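Local coordinates for hypothetical nigD-like protein (Bacteroides caccae, PDB 3QWN), which probably acts as an immunity (antitoxin) protein of the NigD-like family, built from an OB domain and a beta-sandwich domain, at residues V103-G108 with L112-N117; K186-D191 with A196-K201. All coordinates share one frame; numbering follows the deposited sequence.

Contact 1 (V103-G108 with L112-N117)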
# COMPACT_ATOMS: atom_id res chain seq x y z
N VAL A 103 -3.34 -8.62 7.36
CA VAL A 103 -4.09 -9.71 6.70
C VAL A 103 -3.18 -10.40 5.67
O VAL A 103 -3.12 -11.61 5.61
CB VAL A 103 -5.39 -9.16 6.04
CG1 VAL A 103 -6.11 -10.25 5.25
CG2 VAL A 103 -6.31 -8.57 7.10
N SER A 104 -2.52 -9.60 4.81
CA SER A 104 -1.64 -10.04 3.74
C SER A 104 -0.61 -8.94 3.49
O SER A 104 -0.92 -7.77 3.66
CB SER A 104 -2.47 -10.36 2.50
OG SER A 104 -1.71 -10.86 1.41
N ILE A 105 0.64 -9.30 3.19
CA ILE A 105 1.74 -8.36 2.96
C ILE A 105 2.69 -8.98 1.91
O ILE A 105 2.95 -10.18 1.96
CB ILE A 105 2.48 -8.01 4.30
CG1 ILE A 105 3.52 -6.87 4.10
CG2 ILE A 105 3.04 -9.27 5.04
CD1 ILE A 105 3.97 -6.20 5.37
N TRP A 106 3.10 -8.19 0.93
CA TRP A 106 3.97 -8.71 -0.14
C TRP A 106 4.61 -7.60 -0.93
O TRP A 106 4.10 -6.48 -1.00
CB TRP A 106 3.18 -9.64 -1.11
CG TRP A 106 2.17 -8.92 -1.96
CD1 TRP A 106 2.35 -8.47 -3.24
CD2 TRP A 106 0.86 -8.49 -1.57
NE1 TRP A 106 1.25 -7.76 -3.65
CE2 TRP A 106 0.31 -7.78 -2.65
CE3 TRP A 106 0.08 -8.69 -0.41
CZ2 TRP A 106 -0.99 -7.25 -2.61
CZ3 TRP A 106 -1.19 -8.11 -0.35
CH2 TRP A 106 -1.69 -7.38 -1.43
N LEU A 107 5.72 -7.94 -1.57
CA LEU A 107 6.39 -7.03 -2.48
C LEU A 107 5.76 -7.20 -3.87
O LEU A 107 5.47 -8.32 -4.30
CB LEU A 107 7.89 -7.33 -2.53
CG LEU A 107 8.72 -7.03 -1.29
CD1 LEU A 107 10.10 -7.61 -1.46
CD2 LEU A 107 8.79 -5.53 -1.01
N GLY A 108 5.52 -6.08 -4.54
CA GLY A 108 4.96 -6.12 -5.88
C GLY A 108 4.93 -4.79 -6.58
O GLY A 108 4.46 -3.79 -6.01
N LEU A 112 5.70 -2.08 -1.41
CA LEU A 112 5.50 -3.02 -0.32
C LEU A 112 3.98 -2.93 -0.05
O LEU A 112 3.53 -1.93 0.51
CB LEU A 112 6.38 -2.73 0.92
CG LEU A 112 6.06 -3.60 2.16
CD1 LEU A 112 6.54 -5.05 1.99
CD2 LEU A 112 6.61 -2.97 3.45
N ASN A 113 3.18 -3.90 -0.55
CA ASN A 113 1.72 -3.87 -0.42
C ASN A 113 1.24 -4.61 0.81
O ASN A 113 1.86 -5.57 1.23
CB ASN A 113 1.03 -4.45 -1.66
CG ASN A 113 1.70 -4.01 -2.92
OD1 ASN A 113 1.53 -2.90 -3.34
ND2 ASN A 113 2.61 -4.79 -3.44
N MSE A 114 0.18 -4.12 1.40
CA MSE A 114 -0.39 -4.74 2.56
C MSE A 114 -1.83 -4.41 2.70
O MSE A 114 -2.28 -3.31 2.35
CB MSE A 114 0.37 -4.41 3.88
CG MSE A 114 0.20 -2.99 4.41
SE MSE A 114 1.56 -2.61 5.81
CE MSE A 114 3.13 -2.54 4.65
N ILE A 115 -2.55 -5.42 3.24
CA ILE A 115 -3.95 -5.36 3.62
C ILE A 115 -3.96 -5.42 5.13
O ILE A 115 -3.43 -6.37 5.72
CB ILE A 115 -4.80 -6.47 2.98
CG1 ILE A 115 -4.68 -6.45 1.44
CG2 ILE A 115 -6.24 -6.36 3.45
CD1 ILE A 115 -5.38 -7.65 0.73
N LEU A 116 -4.51 -4.39 5.76
CA LEU A 116 -4.61 -4.33 7.21
C LEU A 116 -6.03 -4.52 7.66
O LEU A 116 -6.96 -4.22 6.92
CB LEU A 116 -4.09 -2.97 7.75
CG LEU A 116 -2.70 -2.50 7.31
CD1 LEU A 116 -2.42 -1.12 7.87
CD2 LEU A 116 -1.60 -3.50 7.74
N ASN A 117 -6.20 -5.03 8.88
CA ASN A 117 -7.51 -5.08 9.50
C ASN A 117 -7.47 -4.16 10.70
O ASN A 117 -6.55 -4.23 11.54
CB ASN A 117 -8.01 -6.49 9.89
CG ASN A 117 -9.47 -6.43 10.29
OD1 ASN A 117 -10.37 -6.22 9.45
ND2 ASN A 117 -9.71 -6.46 11.60
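The indole of Trp106 lies over the side chain of Asn113, whose CB makes a CH-pi contact 3.8 Å from the centroid of the six-membered ring. With Asn113 CG anti to its own carbonyl carbon (chi1 -41°), the amide runs past the indole toward Gly108, and Asn113 ND2 makes weak hydrogen bonds to Gly108 O and Trp106 O. At the ring's rim, Ile115 CG1 comes within 4.2 Å of Trp106 CH2. On the face that carries Ile105, Leu107, Leu112 and Met114, Ile105 CD1 touches Met114 CE (3.8 Å; a selenomethionine), and Leu107 CD2 meets Leu112 CD1 at the same distance. Backbone bonds set the register: Trp106 and Asn113 exchange two, and Ile115 N gives a nearly straight one to Ser104 O (2.9 Å, 171°). Ile115 O takes Val103 N at 2.8 Å and, weakly, Ser104 N. An asparagine suits its buried place because Asn113 OD1 can also accept from Ser165 and Arg54; Phe14 meets the indole edge-to-face. The apolar side chains also touch Ile183, Phe185 and Phe207 of strands 181-190 and 196-209. With Val103 and Ser104 both facing Ile115, this is a classic beta bulge in an antiparallel beta hairpin of the C-terminal beta-sandwich domain.

Contact 2 (K186-D191 with A196-K201)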
# COMPACT_ATOMS: atom_id res chain seq x y z
N LYS A 186 7.88 -3.57 10.90
CA LYS A 186 7.34 -3.69 12.26
C LYS A 186 6.03 -2.93 12.36
O LYS A 186 5.80 -1.96 11.62
CB LYS A 186 8.33 -3.16 13.29
CG LYS A 186 9.41 -4.16 13.69
CD LYS A 186 10.38 -3.56 14.71
CE LYS A 186 11.67 -4.34 14.80
NZ LYS A 186 12.51 -3.89 15.94
N TYR A 187 5.15 -3.35 13.27
CA TYR A 187 3.84 -2.70 13.47
C TYR A 187 3.30 -3.09 14.83
O TYR A 187 3.60 -4.19 15.33
CB TYR A 187 2.83 -3.11 12.34
CG TYR A 187 2.40 -4.56 12.39
CD1 TYR A 187 3.27 -5.59 12.01
CD2 TYR A 187 1.13 -4.92 12.83
CE1 TYR A 187 2.88 -6.93 12.08
CE2 TYR A 187 0.74 -6.26 12.92
CZ TYR A 187 1.61 -7.26 12.53
OH TYR A 187 1.18 -8.57 12.56
N TYR A 188 2.50 -2.20 15.44
CA TYR A 188 1.88 -2.49 16.72
C TYR A 188 0.57 -3.20 16.50
O TYR A 188 -0.19 -2.82 15.60
CB TYR A 188 1.71 -1.22 17.56
CG TYR A 188 2.99 -0.79 18.25
CD1 TYR A 188 4.05 -0.23 17.53
CD2 TYR A 188 3.15 -0.91 19.63
CE1 TYR A 188 5.21 0.19 18.15
CE2 TYR A 188 4.33 -0.52 20.27
CZ TYR A 188 5.36 0.04 19.52
OH TYR A 188 6.55 0.46 20.11
N THR A 189 0.33 -4.24 17.27
CA THR A 189 -0.86 -5.10 17.22
C THR A 189 -1.22 -5.54 18.64
O THR A 189 -0.42 -5.34 19.56
CB THR A 189 -0.57 -6.31 16.28
OG1 THR A 189 -1.80 -6.95 15.93
CG2 THR A 189 0.45 -7.29 16.86
N TYR A 190 -2.40 -6.13 18.83
CA TYR A 190 -2.78 -6.64 20.14
C TYR A 190 -2.33 -8.07 20.31
O TYR A 190 -2.46 -8.85 19.37
CB TYR A 190 -4.31 -6.57 20.35
CG TYR A 190 -4.85 -5.18 20.59
CD1 TYR A 190 -4.43 -4.44 21.70
CD2 TYR A 190 -5.82 -4.62 19.75
CE1 TYR A 190 -4.95 -3.16 21.95
CE2 TYR A 190 -6.35 -3.36 19.99
CZ TYR A 190 -5.92 -2.64 21.09
OH TYR A 190 -6.44 -1.38 21.34
N ASP A 191 -1.84 -8.44 21.52
CA ASP A 191 -1.47 -9.83 21.80
C ASP A 191 -2.74 -10.59 22.22
O ASP A 191 -3.84 -10.02 22.18
CB ASP A 191 -0.34 -9.94 22.86
CG ASP A 191 -0.57 -9.35 24.25
OD1 ASP A 191 -1.75 -9.23 24.66
OD2 ASP A 191 0.42 -9.07 24.95
N ALA A 196 -1.24 -3.93 23.54
CA ALA A 196 -0.60 -3.46 22.32
C ALA A 196 0.90 -3.73 22.39
O ALA A 196 1.54 -3.27 23.33
CB ALA A 196 -0.87 -1.99 22.11
N ILE A 197 1.43 -4.51 21.43
CA ILE A 197 2.84 -4.88 21.36
C ILE A 197 3.40 -4.62 19.95
O ILE A 197 2.66 -4.73 18.98
CB ILE A 197 3.09 -6.35 21.79
CG1 ILE A 197 2.26 -7.36 20.97
CG2 ILE A 197 2.83 -6.52 23.29
CD1 ILE A 197 3.04 -8.19 19.95
N GLU A 198 4.71 -4.33 19.86
CA GLU A 198 5.39 -4.13 18.59
C GLU A 198 5.74 -5.51 18.03
O GLU A 198 6.47 -6.26 18.69
CB GLU A 198 6.64 -3.24 18.78
CG GLU A 198 7.32 -2.82 17.49
CD GLU A 198 8.64 -2.11 17.70
OE1 GLU A 198 9.59 -2.74 18.20
OE2 GLU A 198 8.71 -0.91 17.35
N SER A 199 5.17 -5.87 16.86
CA SER A 199 5.41 -7.17 16.22
C SER A 199 6.56 -7.11 15.23
O SER A 199 6.58 -6.26 14.35
CB SER A 199 4.15 -7.68 15.53
OG SER A 199 4.40 -8.92 14.90
N GLY A 200 7.51 -8.02 15.39
CA GLY A 200 8.65 -8.17 14.50
C GLY A 200 8.49 -9.38 13.60
O GLY A 200 9.46 -9.83 13.01
N LYS A 201 7.26 -9.90 13.49
CA LYS A 201 6.83 -11.05 12.68
C LYS A 201 7.40 -11.00 11.24
O LYS A 201 7.84 -12.02 10.74
CB LYS A 201 5.28 -11.08 12.63
CG LYS A 201 4.68 -12.20 11.81
CD LYS A 201 3.15 -12.21 11.86
CE LYS A 201 2.62 -13.36 11.02
NZ LYS A 201 1.23 -13.73 11.39
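Tyr188 lays one face of its phenol ring over the aliphatic part of Glu198, with Glu198 CB 3.8 Å from the ring centroid in a CH-pi contact. Glu198 CG, anti to the backbone N (chi1 -172°), lies 3.7 Å from Tyr188 CE1 and leads the extended chain along that side of the ring. Glu198 OE2 stays by the phenol, 3.8 Å from Tyr188 CE1, while OE1 turns to Lys186. There the charges meet loosely, Glu198 OE1 and Lys186 NZ forming a long salt bridge of 3.9 Å, while Lys186 CD packs against the same oxygen. A long glutamate and a long lysine suit this partly exposed face, since both side chains can pack on Leu146 while their charged ends come near each other. His97 stacks on Tyr188.

On the opposite face of the hairpin, Tyr187 receives Ser199 CB over its ring, 4.1 Å from the centroid. A small serine probably lets its CB lie against the ring face, and Thr189 CG2 touches the same Ser199 CB at 4.0 Å. The hydroxyl Thr189 OG1 is hydrogen-bonded to Val100 O. Near the turn, Tyr190 CE1 comes to 4.2 Å from the methyl Ala196 CB, and Asp191 OD1 is held by Thr195 and the backbone of Asp193.

The strands join through two bonds between Thr189 and Ile197 and a short, nearly straight one from Ser199 N to Tyr187 O (2.8 Å, 169°); its return, from Tyr187 N to Ser199 O, is weak. This antiparallel hairpin is probably held mainly by backbone bonds and CH-pi contacts, with the stretched ion pair adding only modest electrostatic attraction.

Both contacts are parts of antiparallel hairpins in the C-terminal beta-sandwich domain and follow one another along the chain, 103-108 with 112-117 closing before 186-191 with 196-201 opens. Their centres lie about 15 Å apart and their nearest atoms about 6 Å, so they do not touch directly. Contact 1 belongs to the three-stranded antiparallel sheet that includes strand 158-167, contact 2 to the mixed sheet that includes strand 142-150. Side chains of contact 1 reach residues just outside contact 2 on its two strands, Phe185 before 186-191 and Tyr202 after 196-201. The centre of contact 1 is about 7 Å from the chain's centre, that of contact 2 about 18 Å: one helps pack the two sheets together, the other is a surface end of the mixed sheet.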